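Local atomic coordinates of cobalamin biosynthesis protein CobN (Mycobacterium tuberculosis, PDB entry 7C6O), a protein that is the large, catalytic subunit of cobaltochelatase and probably inserts cobalt into the corrin ring, in concert with partner subunits, during cobalamin biosynthesis. Residues Arg368-Ser374 with Ala549-Leu555; Val396-Gln400 with Gly414-Gly420; Ala401-Tyr407 with Glu809-Leu815; Arg408-Leu412 with Leu498-Leu503; Tyr536-Asp540 with Ala579-Leu584. All blocks are in the same frame, centred on the assembly; numbering follows the deposited sequence.

Interaction 1 (Arg368-Ser374 with Ala549-Leu555)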
# COMPACT_ATOMS: atom_id res chain seq x y z
N ARG A 368 0.20 25.01 -15.80
CA ARG A 368 -0.96 25.11 -14.92
C ARG A 368 -0.98 23.90 -13.99
O ARG A 368 -0.91 22.76 -14.45
CB ARG A 368 -2.25 25.21 -15.73
CG ARG A 368 -2.35 26.48 -16.56
CD ARG A 368 -3.65 26.55 -17.36
NE ARG A 368 -3.78 25.41 -18.27
CZ ARG A 368 -3.38 25.40 -19.53
NH1 ARG A 368 -2.82 26.48 -20.07
NH2 ARG A 368 -3.55 24.31 -20.27
N VAL A 369 -1.08 24.16 -12.69
CA VAL A 369 -1.01 23.12 -11.68
C VAL A 369 -2.20 23.23 -10.75
O VAL A 369 -2.56 24.33 -10.31
CB VAL A 369 0.31 23.20 -10.87
CG1 VAL A 369 0.38 22.07 -9.85
CG2 VAL A 369 1.51 23.17 -11.81
N ALA A 370 -2.81 22.09 -10.44
CA ALA A 370 -3.86 22.00 -9.43
C ALA A 370 -3.27 21.40 -8.16
O ALA A 370 -2.68 20.32 -8.19
CB ALA A 370 -5.03 21.16 -9.93
N LEU A 371 -3.42 22.12 -7.04
CA LEU A 371 -2.98 21.67 -5.73
C LEU A 371 -4.23 21.28 -4.94
O LEU A 371 -5.03 22.15 -4.58
CB LEU A 371 -2.18 22.77 -5.03
CG LEU A 371 -1.39 22.43 -3.77
CD1 LEU A 371 -0.31 21.40 -4.08
CD2 LEU A 371 -0.76 23.69 -3.17
N VAL A 372 -4.39 19.99 -4.67
CA VAL A 372 -5.61 19.45 -4.06
C VAL A 372 -5.30 19.00 -2.64
O VAL A 372 -4.33 18.28 -2.40
CB VAL A 372 -6.19 18.30 -4.90
CG1 VAL A 372 -7.45 17.74 -4.24
CG2 VAL A 372 -6.48 18.76 -6.31
N PHE A 373 -6.15 19.41 -1.70
CA PHE A 373 -6.02 19.07 -0.29
C PHE A 373 -7.08 18.06 0.11
O PHE A 373 -8.24 18.17 -0.30
CB PHE A 373 -6.16 20.32 0.59
CG PHE A 373 -5.06 21.33 0.40
CD1 PHE A 373 -5.00 22.11 -0.74
CD2 PHE A 373 -4.10 21.51 1.38
CE1 PHE A 373 -4.00 23.05 -0.91
CE2 PHE A 373 -3.10 22.45 1.22
CZ PHE A 373 -3.04 23.22 0.08
N SER A 374 -6.69 17.08 0.92
CA SER A 374 -7.65 16.15 1.50
C SER A 374 -8.57 16.88 2.48
O SER A 374 -8.24 17.95 3.02
CB SER A 374 -6.94 15.01 2.23
OG SER A 374 -6.03 14.34 1.37
N ALA A 549 -5.40 21.83 -16.24
CA ALA A 549 -4.17 21.59 -15.50
C ALA A 549 -3.22 20.69 -16.29
O ALA A 549 -3.65 19.73 -16.94
CB ALA A 549 -4.48 20.93 -14.15
N HIS A 550 -1.93 21.02 -16.24
CA HIS A 550 -0.92 20.11 -16.76
C HIS A 550 -0.66 18.95 -15.80
O HIS A 550 -0.25 17.87 -16.24
CB HIS A 550 0.38 20.86 -17.04
CG HIS A 550 0.27 21.81 -18.20
ND1 HIS A 550 0.18 23.17 -18.04
CD2 HIS A 550 0.23 21.58 -19.53
CE1 HIS A 550 0.09 23.75 -19.22
NE2 HIS A 550 0.12 22.81 -20.15
N ALA A 551 -0.88 19.15 -14.50
CA ALA A 551 -0.67 18.10 -13.51
C ALA A 551 -1.44 18.44 -12.25
O ALA A 551 -1.76 19.60 -11.97
CB ALA A 551 0.81 17.92 -13.19
N VAL A 552 -1.74 17.40 -11.47
CA VAL A 552 -2.36 17.52 -10.16
C VAL A 552 -1.31 17.15 -9.12
O VAL A 552 -0.62 16.14 -9.26
CB VAL A 552 -3.60 16.63 -10.04
CG1 VAL A 552 -4.19 16.72 -8.63
CG2 VAL A 552 -4.64 17.00 -11.09
N VAL A 553 -1.20 17.97 -8.08
CA VAL A 553 -0.40 17.66 -6.90
C VAL A 553 -1.37 17.50 -5.73
O VAL A 553 -2.07 18.45 -5.37
CB VAL A 553 0.64 18.75 -6.60
CG1 VAL A 553 1.44 18.39 -5.35
CG2 VAL A 553 1.58 18.94 -7.79
N HIS A 554 -1.41 16.30 -5.15
CA HIS A 554 -2.20 16.07 -3.95
C HIS A 554 -1.29 16.04 -2.74
O HIS A 554 -0.30 15.30 -2.71
CB HIS A 554 -2.99 14.76 -4.04
CG HIS A 554 -4.07 14.66 -3.00
ND1 HIS A 554 -5.40 14.87 -3.30
CD2 HIS A 554 -4.01 14.42 -1.67
CE1 HIS A 554 -6.12 14.74 -2.19
NE2 HIS A 554 -5.30 14.47 -1.19
N LEU A 555 -1.63 16.83 -1.72
CA LEU A 555 -0.74 17.08 -0.60
C LEU A 555 -1.01 16.09 0.54
O LEU A 555 -2.00 16.23 1.26
CB LEU A 555 -0.87 18.52 -0.12
CG LEU A 555 -0.10 19.50 -1.00
CD1 LEU A 555 -0.18 20.91 -0.43
CD2 LEU A 555 1.34 19.05 -1.16
O HOH W 1 -4.11 17.49 2.27

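Interaction 2 (Val396-Gln400 with Gly414-Gly420)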
# COMPACT_ATOMS: atom_id res chain seq x y z
N VAL A 396 2.96 26.16 1.57
CA VAL A 396 3.64 27.45 1.42
C VAL A 396 5.03 27.24 0.84
O VAL A 396 5.43 27.91 -0.12
CB VAL A 396 3.70 28.19 2.77
CG1 VAL A 396 4.69 29.35 2.69
CG2 VAL A 396 2.32 28.69 3.16
N ALA A 397 5.79 26.30 1.41
CA ALA A 397 7.16 26.06 0.95
C ALA A 397 7.18 25.59 -0.50
O ALA A 397 8.06 25.97 -1.27
CB ALA A 397 7.85 25.05 1.85
N LEU A 398 6.19 24.77 -0.89
CA LEU A 398 6.11 24.33 -2.28
C LEU A 398 5.79 25.50 -3.20
O LEU A 398 6.42 25.67 -4.25
CB LEU A 398 5.07 23.23 -2.42
CG LEU A 398 4.76 22.79 -3.86
CD1 LEU A 398 5.99 22.19 -4.52
CD2 LEU A 398 3.60 21.81 -3.89
N LEU A 399 4.80 26.32 -2.83
CA LEU A 399 4.42 27.45 -3.67
C LEU A 399 5.56 28.46 -3.79
O LEU A 399 5.77 29.04 -4.86
CB LEU A 399 3.16 28.11 -3.10
CG LEU A 399 1.93 27.20 -3.14
CD1 LEU A 399 0.73 27.80 -2.42
CD2 LEU A 399 1.59 26.86 -4.57
N GLN A 400 6.30 28.68 -2.70
CA GLN A 400 7.46 29.57 -2.76
C GLN A 400 8.52 29.02 -3.71
O GLN A 400 9.11 29.78 -4.49
CB GLN A 400 8.04 29.77 -1.36
CG GLN A 400 7.16 30.60 -0.45
CD GLN A 400 7.68 30.63 0.97
OE1 GLN A 400 8.54 29.84 1.34
NE2 GLN A 400 7.15 31.55 1.77
N GLY A 414 -0.37 34.23 2.54
CA GLY A 414 0.56 33.39 3.25
C GLY A 414 1.76 32.93 2.46
O GLY A 414 2.75 32.50 3.07
N VAL A 415 1.72 32.99 1.13
CA VAL A 415 2.88 32.60 0.34
C VAL A 415 3.97 33.65 0.45
O VAL A 415 5.11 33.35 0.83
CB VAL A 415 2.48 32.35 -1.13
CG1 VAL A 415 3.71 32.07 -1.97
CG2 VAL A 415 1.50 31.20 -1.21
N GLU A 416 3.64 34.90 0.12
CA GLU A 416 4.60 35.99 0.27
C GLU A 416 4.96 36.22 1.73
O GLU A 416 6.14 36.40 2.07
CB GLU A 416 4.04 37.27 -0.35
CG GLU A 416 4.94 38.48 -0.18
CD GLU A 416 6.30 38.28 -0.81
OE1 GLU A 416 6.36 37.78 -1.95
OE2 GLU A 416 7.32 38.62 -0.16
N SER A 417 3.97 36.20 2.62
CA SER A 417 4.20 36.47 4.03
C SER A 417 4.67 35.24 4.81
O SER A 417 4.86 35.35 6.03
CB SER A 417 2.93 37.03 4.68
OG SER A 417 1.85 36.11 4.59
N ASN A 418 4.86 34.10 4.14
CA ASN A 418 5.36 32.88 4.76
C ASN A 418 4.50 32.47 5.96
O ASN A 418 4.98 32.31 7.09
CB ASN A 418 6.84 33.04 5.17
CG ASN A 418 7.51 31.72 5.45
OD1 ASN A 418 7.24 30.72 4.78
ND2 ASN A 418 8.39 31.70 6.44
N ASP A 419 3.21 32.29 5.70
CA ASP A 419 2.22 32.10 6.76
C ASP A 419 1.25 31.00 6.33
O ASP A 419 0.30 31.25 5.59
CB ASP A 419 1.48 33.41 7.04
CG ASP A 419 0.49 33.30 8.19
OD1 ASP A 419 0.34 32.20 8.77
OD2 ASP A 419 -0.15 34.32 8.51
N GLY A 420 1.48 29.78 6.84
CA GLY A 420 0.62 28.67 6.47
C GLY A 420 -0.82 28.85 6.92
O GLY A 420 -1.75 28.44 6.23
O HOH W 2 8.58 28.04 3.79

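Interaction 3 (Ala401-Tyr407 with Glu809-Leu815)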
# COMPACT_ATOMS: atom_id res chain seq x y z
N ALA A 401 8.78 27.71 -3.65
CA ALA A 401 9.76 27.12 -4.55
C ALA A 401 9.29 27.17 -5.99
O ALA A 401 10.10 27.39 -6.90
CB ALA A 401 10.05 25.68 -4.13
N MET A 402 7.99 26.96 -6.23
CA MET A 402 7.46 27.06 -7.58
C MET A 402 7.61 28.48 -8.13
O MET A 402 8.00 28.66 -9.29
CB MET A 402 6.00 26.62 -7.61
CG MET A 402 5.81 25.12 -7.44
SD MET A 402 4.08 24.65 -7.29
CE MET A 402 3.47 25.02 -8.94
N ARG A 403 7.30 29.48 -7.31
CA ARG A 403 7.49 30.87 -7.73
C ARG A 403 8.94 31.13 -8.10
O ARG A 403 9.23 31.78 -9.11
CB ARG A 403 7.03 31.83 -6.63
CG ARG A 403 7.22 33.30 -6.99
CD ARG A 403 7.08 34.19 -5.77
N GLN A 404 9.87 30.61 -7.29
CA GLN A 404 11.29 30.81 -7.57
C GLN A 404 11.71 30.12 -8.86
O GLN A 404 12.58 30.63 -9.58
CB GLN A 404 12.13 30.31 -6.40
CG GLN A 404 13.30 31.21 -6.04
CD GLN A 404 14.64 30.53 -6.18
OE1 GLN A 404 14.91 29.53 -5.52
NE2 GLN A 404 15.49 31.06 -7.05
N ARG A 405 11.09 28.98 -9.18
CA ARG A 405 11.38 28.26 -10.41
C ARG A 405 10.76 28.92 -11.64
O ARG A 405 11.12 28.56 -12.77
CB ARG A 405 10.90 26.81 -10.28
CG ARG A 405 11.35 25.86 -11.39
CD ARG A 405 12.85 25.93 -11.62
NE ARG A 405 13.60 25.66 -10.40
CZ ARG A 405 13.88 24.45 -9.95
NH1 ARG A 405 13.46 23.38 -10.62
NH2 ARG A 405 14.58 24.29 -8.84
N GLY A 406 9.85 29.87 -11.46
CA GLY A 406 9.23 30.57 -12.56
C GLY A 406 7.76 30.31 -12.76
O GLY A 406 7.19 30.80 -13.75
N TYR A 407 7.11 29.55 -11.88
CA TYR A 407 5.67 29.36 -11.97
C TYR A 407 4.94 30.65 -11.61
O TYR A 407 5.42 31.47 -10.83
CB TYR A 407 5.22 28.24 -11.03
CG TYR A 407 5.60 26.85 -11.46
CD1 TYR A 407 6.86 26.33 -11.18
CD2 TYR A 407 4.70 26.04 -12.14
CE1 TYR A 407 7.22 25.06 -11.58
CE2 TYR A 407 5.04 24.76 -12.53
CZ TYR A 407 6.30 24.27 -12.25
OH TYR A 407 6.64 23.00 -12.65
N GLU A 809 12.35 19.69 -4.46
CA GLU A 809 13.00 19.63 -5.77
C GLU A 809 12.46 18.46 -6.59
O GLU A 809 12.28 18.58 -7.81
CB GLU A 809 14.51 19.51 -5.60
CG GLU A 809 15.29 19.60 -6.91
CD GLU A 809 14.90 20.81 -7.74
OE1 GLU A 809 14.46 20.63 -8.90
OE2 GLU A 809 15.01 21.94 -7.23
N GLN A 810 12.17 17.33 -5.94
CA GLN A 810 11.67 16.18 -6.68
C GLN A 810 10.22 16.38 -7.12
O GLN A 810 9.82 15.84 -8.16
CB GLN A 810 11.80 14.91 -5.84
CG GLN A 810 13.23 14.39 -5.71
CD GLN A 810 13.80 13.85 -7.02
OE1 GLN A 810 13.06 13.60 -7.97
NE2 GLN A 810 15.11 13.67 -7.06
N VAL A 811 9.43 17.14 -6.36
CA VAL A 811 8.11 17.52 -6.84
C VAL A 811 8.23 18.38 -8.09
O VAL A 811 7.48 18.21 -9.06
CB VAL A 811 7.31 18.24 -5.73
CG1 VAL A 811 6.02 18.82 -6.29
CG2 VAL A 811 7.02 17.29 -4.58
N LEU A 812 9.19 19.32 -8.09
CA LEU A 812 9.41 20.14 -9.28
C LEU A 812 9.91 19.31 -10.45
O LEU A 812 9.50 19.54 -11.60
CB LEU A 812 10.40 21.26 -8.95
CG LEU A 812 9.94 22.27 -7.90
CD1 LEU A 812 11.00 23.34 -7.66
CD2 LEU A 812 8.63 22.91 -8.33
N ARG A 813 10.79 18.33 -10.19
CA ARG A 813 11.23 17.44 -11.26
C ARG A 813 10.06 16.65 -11.83
O ARG A 813 9.96 16.47 -13.05
CB ARG A 813 12.31 16.48 -10.75
CG ARG A 813 13.64 17.15 -10.39
CD ARG A 813 14.74 16.11 -10.14
NE ARG A 813 15.09 15.36 -11.35
CZ ARG A 813 14.88 14.06 -11.52
NH1 ARG A 813 14.34 13.33 -10.54
NH2 ARG A 813 15.22 13.47 -12.66
N ALA A 814 9.16 16.18 -10.96
CA ALA A 814 8.00 15.43 -11.43
C ALA A 814 7.08 16.30 -12.26
O ALA A 814 6.53 15.85 -13.27
CB ALA A 814 7.26 14.82 -10.24
N LEU A 815 6.90 17.56 -11.85
CA LEU A 815 6.11 18.51 -12.64
C LEU A 815 6.75 18.78 -13.99
O LEU A 815 6.06 19.22 -14.92
CB LEU A 815 5.94 19.82 -11.87
CG LEU A 815 4.94 19.81 -10.71
CD1 LEU A 815 5.14 21.03 -9.83
CD2 LEU A 815 3.52 19.75 -11.24
O HOH W 3 8.97 22.13 -12.45

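Interaction 4 (Arg408-Leu412 with Leu498-Leu503)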
# COMPACT_ATOMS: atom_id res chain seq x y z
N ARG A 408 3.76 30.82 -12.20
CA ARG A 408 2.91 31.97 -11.90
C ARG A 408 1.96 31.56 -10.78
O ARG A 408 0.90 30.98 -11.02
CB ARG A 408 2.16 32.43 -13.14
CG ARG A 408 3.08 32.94 -14.24
CD ARG A 408 2.36 33.90 -15.17
NE ARG A 408 3.31 34.80 -15.84
CZ ARG A 408 3.74 34.63 -17.08
NH1 ARG A 408 3.31 33.60 -17.80
NH2 ARG A 408 4.60 35.49 -17.61
N VAL A 409 2.33 31.89 -9.53
CA VAL A 409 1.58 31.47 -8.36
C VAL A 409 0.62 32.54 -7.88
O VAL A 409 -0.03 32.37 -6.83
CB VAL A 409 2.53 31.05 -7.22
CG1 VAL A 409 3.48 29.95 -7.69
CG2 VAL A 409 3.30 32.25 -6.69
N GLY A 410 0.51 33.65 -8.60
CA GLY A 410 -0.39 34.71 -8.20
C GLY A 410 0.00 35.32 -6.87
O GLY A 410 1.18 35.35 -6.49
N ASP A 411 -1.00 35.82 -6.14
CA ASP A 411 -0.74 36.43 -4.84
C ASP A 411 -1.55 35.73 -3.76
O ASP A 411 -2.45 36.32 -3.15
CB ASP A 411 -1.07 37.93 -4.88
CG ASP A 411 -0.70 38.64 -3.60
OD1 ASP A 411 0.38 38.35 -3.05
OD2 ASP A 411 -1.49 39.51 -3.15
N LEU A 412 -1.26 34.45 -3.54
CA LEU A 412 -1.98 33.68 -2.54
C LEU A 412 -1.60 34.16 -1.14
O LEU A 412 -0.42 34.39 -0.86
CB LEU A 412 -1.68 32.20 -2.68
CG LEU A 412 -2.22 31.56 -3.96
CD1 LEU A 412 -1.51 30.25 -4.27
CD2 LEU A 412 -3.71 31.34 -3.83
N LEU A 498 -9.75 28.04 -5.06
CA LEU A 498 -8.93 29.24 -4.90
C LEU A 498 -7.97 29.31 -6.08
O LEU A 498 -7.03 28.52 -6.17
CB LEU A 498 -8.20 29.20 -3.56
CG LEU A 498 -7.20 30.30 -3.22
CD1 LEU A 498 -7.78 31.68 -3.50
CD2 LEU A 498 -6.79 30.18 -1.76
N ARG A 499 -8.21 30.26 -6.98
CA ARG A 499 -7.43 30.41 -8.20
C ARG A 499 -6.51 31.62 -8.09
O ARG A 499 -6.91 32.68 -7.61
CB ARG A 499 -8.35 30.58 -9.42
CG ARG A 499 -9.47 29.56 -9.51
CD ARG A 499 -10.50 29.95 -10.56
N ALA A 500 -5.26 31.44 -8.54
CA ALA A 500 -4.29 32.53 -8.53
C ALA A 500 -3.22 32.23 -9.57
O ALA A 500 -2.57 31.18 -9.50
CB ALA A 500 -3.66 32.70 -7.14
N GLY A 501 -3.02 33.16 -10.50
CA GLY A 501 -2.04 32.93 -11.55
C GLY A 501 -2.39 31.70 -12.36
O GLY A 501 -3.52 31.54 -12.83
N ASN A 502 -1.42 30.80 -12.51
CA ASN A 502 -1.64 29.53 -13.20
C ASN A 502 -1.91 28.39 -12.22
O ASN A 502 -1.74 27.22 -12.59
CB ASN A 502 -0.45 29.20 -14.10
CG ASN A 502 -0.45 30.01 -15.37
OD1 ASN A 502 -1.49 30.50 -15.81
ND2 ASN A 502 0.72 30.16 -15.98
N LEU A 503 -2.32 28.71 -11.00
CA LEU A 503 -2.53 27.72 -9.96
C LEU A 503 -3.99 27.72 -9.53
O LEU A 503 -4.66 28.75 -9.55
CB LEU A 503 -1.66 28.00 -8.74
CG LEU A 503 -0.30 27.33 -8.62
CD1 LEU A 503 0.47 27.34 -9.92
CD2 LEU A 503 0.47 28.06 -7.56
O HOH W 4 2.88 28.78 -14.20
O HOH W 5 0.62 31.72 -18.39

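Interaction 5 (Tyr536-Asp540 with Ala579-Leu584)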
# COMPACT_ATOMS: atom_id res chain seq x y z
N TYR A 536 -13.42 17.40 -10.56
CA TYR A 536 -12.20 16.86 -11.14
C TYR A 536 -12.16 17.07 -12.65
O TYR A 536 -11.10 17.35 -13.22
CB TYR A 536 -12.05 15.37 -10.80
CG TYR A 536 -11.27 15.16 -9.53
CD1 TYR A 536 -9.88 15.24 -9.53
CD2 TYR A 536 -11.91 14.92 -8.32
CE1 TYR A 536 -9.16 15.07 -8.36
CE2 TYR A 536 -11.20 14.75 -7.15
CZ TYR A 536 -9.82 14.82 -7.18
OH TYR A 536 -9.10 14.65 -6.02
N ARG A 537 -13.31 16.93 -13.32
CA ARG A 537 -13.33 17.15 -14.76
C ARG A 537 -13.07 18.61 -15.10
O ARG A 537 -12.56 18.91 -16.19
CB ARG A 537 -14.65 16.67 -15.35
CG ARG A 537 -14.80 15.15 -15.37
CD ARG A 537 -13.78 14.49 -16.30
NE ARG A 537 -12.49 14.25 -15.64
CZ ARG A 537 -11.31 14.39 -16.25
NH1 ARG A 537 -11.26 14.79 -17.51
NH2 ARG A 537 -10.19 14.15 -15.59
N TRP A 538 -13.39 19.54 -14.19
CA TRP A 538 -13.08 20.94 -14.46
C TRP A 538 -11.59 21.22 -14.34
O TRP A 538 -11.08 22.13 -15.00
CB TRP A 538 -13.87 21.86 -13.52
CG TRP A 538 -13.41 23.28 -13.63
CD1 TRP A 538 -13.78 24.18 -14.59
CD2 TRP A 538 -12.47 23.95 -12.78
NE1 TRP A 538 -13.13 25.38 -14.38
CE2 TRP A 538 -12.33 25.26 -13.28
CE3 TRP A 538 -11.75 23.57 -11.65
CZ2 TRP A 538 -11.48 26.19 -12.68
CZ3 TRP A 538 -10.92 24.50 -11.05
CH2 TRP A 538 -10.79 25.80 -11.56
N LEU A 539 -10.88 20.45 -13.51
CA LEU A 539 -9.43 20.59 -13.44
C LEU A 539 -8.76 20.26 -14.76
O LEU A 539 -7.65 20.74 -15.02
CB LEU A 539 -8.86 19.69 -12.34
CG LEU A 539 -9.28 19.97 -10.90
CD1 LEU A 539 -8.64 18.96 -9.96
CD2 LEU A 539 -8.89 21.39 -10.51
N ASP A 540 -9.41 19.46 -15.60
CA ASP A 540 -8.83 18.98 -16.84
C ASP A 540 -9.25 19.89 -17.99
O ASP A 540 -9.76 21.00 -17.79
CB ASP A 540 -9.28 17.53 -17.08
CG ASP A 540 -8.28 16.74 -17.91
OD1 ASP A 540 -7.48 17.35 -18.64
OD2 ASP A 540 -8.33 15.49 -17.83
N ALA A 579 -12.79 7.68 -14.21
CA ALA A 579 -13.66 8.73 -14.73
C ALA A 579 -13.30 10.09 -14.16
O ALA A 579 -13.34 11.10 -14.87
CB ALA A 579 -15.12 8.39 -14.42
N ALA A 580 -12.92 10.14 -12.88
CA ALA A 580 -12.60 11.41 -12.26
C ALA A 580 -11.25 11.94 -12.74
O ALA A 580 -11.14 13.10 -13.16
CB ALA A 580 -12.61 11.27 -10.73
N LEU A 581 -10.21 11.11 -12.69
CA LEU A 581 -8.85 11.59 -12.91
C LEU A 581 -8.46 11.63 -14.39
O LEU A 581 -7.73 12.54 -14.81
CB LEU A 581 -7.85 10.72 -12.14
CG LEU A 581 -6.41 11.23 -12.07
CD1 LEU A 581 -6.37 12.64 -11.50
CD2 LEU A 581 -5.56 10.29 -11.23
N GLY A 582 -8.93 10.67 -15.18
CA GLY A 582 -8.62 10.68 -16.61
C GLY A 582 -7.13 10.56 -16.88
O GLY A 582 -6.42 9.76 -16.25
N ASP A 583 -6.64 11.37 -17.82
CA ASP A 583 -5.24 11.38 -18.22
C ASP A 583 -4.38 12.31 -17.36
O ASP A 583 -3.19 12.46 -17.66
CB ASP A 583 -5.10 11.79 -19.69
CG ASP A 583 -5.73 10.80 -20.65
OD1 ASP A 583 -5.86 9.61 -20.29
OD2 ASP A 583 -6.10 11.22 -21.77
N LEU A 584 -4.94 12.92 -16.32
CA LEU A 584 -4.21 13.93 -15.56
C LEU A 584 -3.02 13.32 -14.82
O LEU A 584 -3.22 12.39 -14.02
CB LEU A 584 -5.14 14.62 -14.57
CG LEU A 584 -6.13 15.64 -15.11
CD1 LEU A 584 -7.15 15.99 -14.04
CD2 LEU A 584 -5.41 16.88 -15.59
O HOH W 6 -8.31 13.21 -19.40

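Interaction 1 (Arg368-Ser374 with Ala549-Leu555)
Strands 369-373 and 551-555 run parallel, their axes 4.8 Å apart and 24° from alignment, and the ladder alternates between them: Ala370 N gives to Ala551 O, Val553 N to Ala370 O, Val372 N to Val553 O and Leu555 N to Val372 O. Ahead of the ladder, Arg368 and His550 clasp each other twice. Arg368 N reaches His550 ND1 (2.9 Å) in the imidazole plane, while His550 N returns a bond to Arg368 O. The arginine side chain has two conformers; in the one described, a guanidinium face lies over His550 CE1 and NE bonds to Gly548 O, an overlap that is doubtful as a fixed feature. Both strands are central members of a mixed sheet, flanked by strands 503-507 and 586-591, and helix 391-405 packs on the face that carries Val369, Leu371, Val553 and Leu555. There Leu371 CD1 wedges against Leu555 CG (3.6 Å) and Val553 CG1 (3.7 Å), and Phe373 lies alongside Leu555. On the other face Val372 O lies over the centre of the His554 ring, 3.6 Å above its plane, and His554 NE2 at the ring edge meets Ser374 OG at 2.7 Å, a bond in which either atom could be the donor. A water joins Ser374 N to Leu555 O.

Interaction 2 (Val396-Gln400 with Gly414-Gly420)
Gln400 reaches from helix 391-405 with its side-chain amide and hands NE2 to two oxygens of the loop. The shorter and straighter bond goes to Val415 O at 2.9 Å: it is almost linear (178°) and lies in both the carbonyl plane and the glutamine amide plane. The second, to Asn418 OD1 at 3.1 Å, is less well aimed, for NE2 stands above the plane of the asparagine carbonyl and the two amides are turned 32° apart. One water donates a hydrogen bond to Gln400 OE1 and one to Asn418 OD1, so it bridges the two amides beside their direct bond. The loop curls round before helix 420-431, closed by the bond from Asp419 N to Gly414 O; Asp419 is the N-cap of that helix, its OD1 making a weak bond to Ala422 N. Van der Waals packing completes the contact. With CG1 anti to the backbone N (chi1 166°), Val396 sets this methyl 3.6 Å from Asn418 OD1 and near Gly414 O, while CG2 rests on Gly420 CA (3.7 Å). Leu399 CD1 meets Val415 CG2 at 3.7 Å, the side chains crossing at about a right angle, and Leu423 of the following helix touches both Val396 and Leu399.

Interaction 3 (Ala401-Tyr407 with Glu809-Leu815)
Leu812 pushes its forked end between Met402, Arg405 and Tyr407, and this wedge is the tight part of the contact. Its CD2 branch meets Met402 CG at 3.7 Å and lies near the ring carbon Tyr407 CE1, while CD1 turns the other way and sits 3.8 Å from Arg405 CZ, over one face of the guanidinium and toward its rim. Ala401 forms the looser margin of the wedge, its CB 4.3 Å from Leu812 CD1. The tyrosine reaches further along the helix: Tyr407 OH comes within 3.3 Å of Leu815 CB, and through a rather short bond to a water that donates to Leu812 O it is linked to the helix backbone. Met402 CE, bent back at chi3 (68°), lies over one face of the Tyr407 ring.

The outer side is held by charge instead. Bends at chi2 and chi3 swing the exposed Arg405 chain round to Glu809, where guanidinium and carboxylate are nearly coplanar, 12° apart. Arg405 NH2 meets the syn lone pair of Glu809 OE2 at 2.9 Å, whereas the companion bond from NH1 to OE1 is weak.

The segment axes stay 11.0 Å apart and cross at -55°, so side chains rather than backbones bridge the gap. Helix 391-405 ends in a Schellman motif at Gly406, and the whole is an oblique helix-helix packing on the sheet face bearing Val369.

Interaction 4 (Arg408-Leu412 with Leu498-Leu503)
Leu412, with CG anti to its carbonyl carbon (chi1 -67°), sends CD2 across to the hairpin, where it rests 3.6 Å from Ala500 CB and 3.7 Å from Leu498 CG. The two leucine side chains slide past each other in opposite directions. Val409 turns CG1 anti to its own carbonyl carbon (chi1 -56°), and that methyl lies alongside Leu503 CD2 at 3.6 Å. Between these apolar pairs the backbones come close, Gly410 and Gly501 having their CA atoms 4.1 Å apart; Gly501 has positive phi within a type II' turn from Ala500 to Leu503. This turn joins strand 492-500 to strand 503-507 as a tight beta hairpin, closed by Ala500 N to Leu503 O and Leu503 N to Ala500 O. The loop that follows helix 391-405 lies across its end, and a single direct hydrogen bond, Asn502 N to Arg408 O at 2.8 Å, fastens the two, with Gly501 CA adding a CA-H...O contact to the same oxygen. The side chains of Arg408 and Asn502 run side by side, their flat ends 81° apart. One water accepts from Arg408 N and Asn502 ND2; a second takes a bond from ND2 and a weak one from Arg408 NH1.

Interaction 5 (Tyr536-Asp540 with Ala579-Leu584)
The C-terminal ends of helices 530-539 and 576-581 meet here, and an arginine from the first takes hold of a carbonyl in the last turn of the second. Bends at chi2 (-65°) and chi3 (85°) fold the Arg537 chain so that its guanidinium presents an edge to Ala580 O. Arg537 NE and NH2 both donate to Ala580 O, at 3.0 Å and 2.8 Å, from the same face of the carbonyl and well above its plane. The end of the guanidinium is given to Asp540, three residues on in the same segment: Arg537 NH1 (3.0 Å) and NH2 both donate to Asp540 OD2, which NH2 meets on the anti lone pair. Leu584 slides past this aspartate in the opposite direction, its CG 3.5 Å from Asp540 OD2, while Tyr536 CB packs on Ala580 O at 3.4 Å. Gly582, just past the helix with positive phi, is second in a type II' turn from Leu581 to Leu584; a water links Asp583 N of this turn to Asp540 OD2. Asp540 OD1 pairs with Arg355. Buried between two arginines, Asp540 is probably held as a carboxylate, and Arg537 would be expected to offset the partial negative charge at the helix end.

Interaction 1 touches all four others; its parallel strands belong to the mixed sheet that they pack against or form part of. Helix 391-405, which follows strand 369-373, lies on one face and serves both interaction 2 and interaction 3, whose centres are 14 Å apart; interaction 4 joins the loop after this helix to the turn of the hairpin 492-507 in the same sheet. Interaction 5 lies 11 Å from interaction 1, centre to centre, on the other face, and has no touch with interactions 2 and 3. Interactions 2 and 4 are nested inside the chain loop that interaction 1 closes, whereas interaction 3 brings in helix 807-815 from about 400 residues onward. Sequence-distant parts of the CobN/magnesium chelatase region are thereby joined around one sheet.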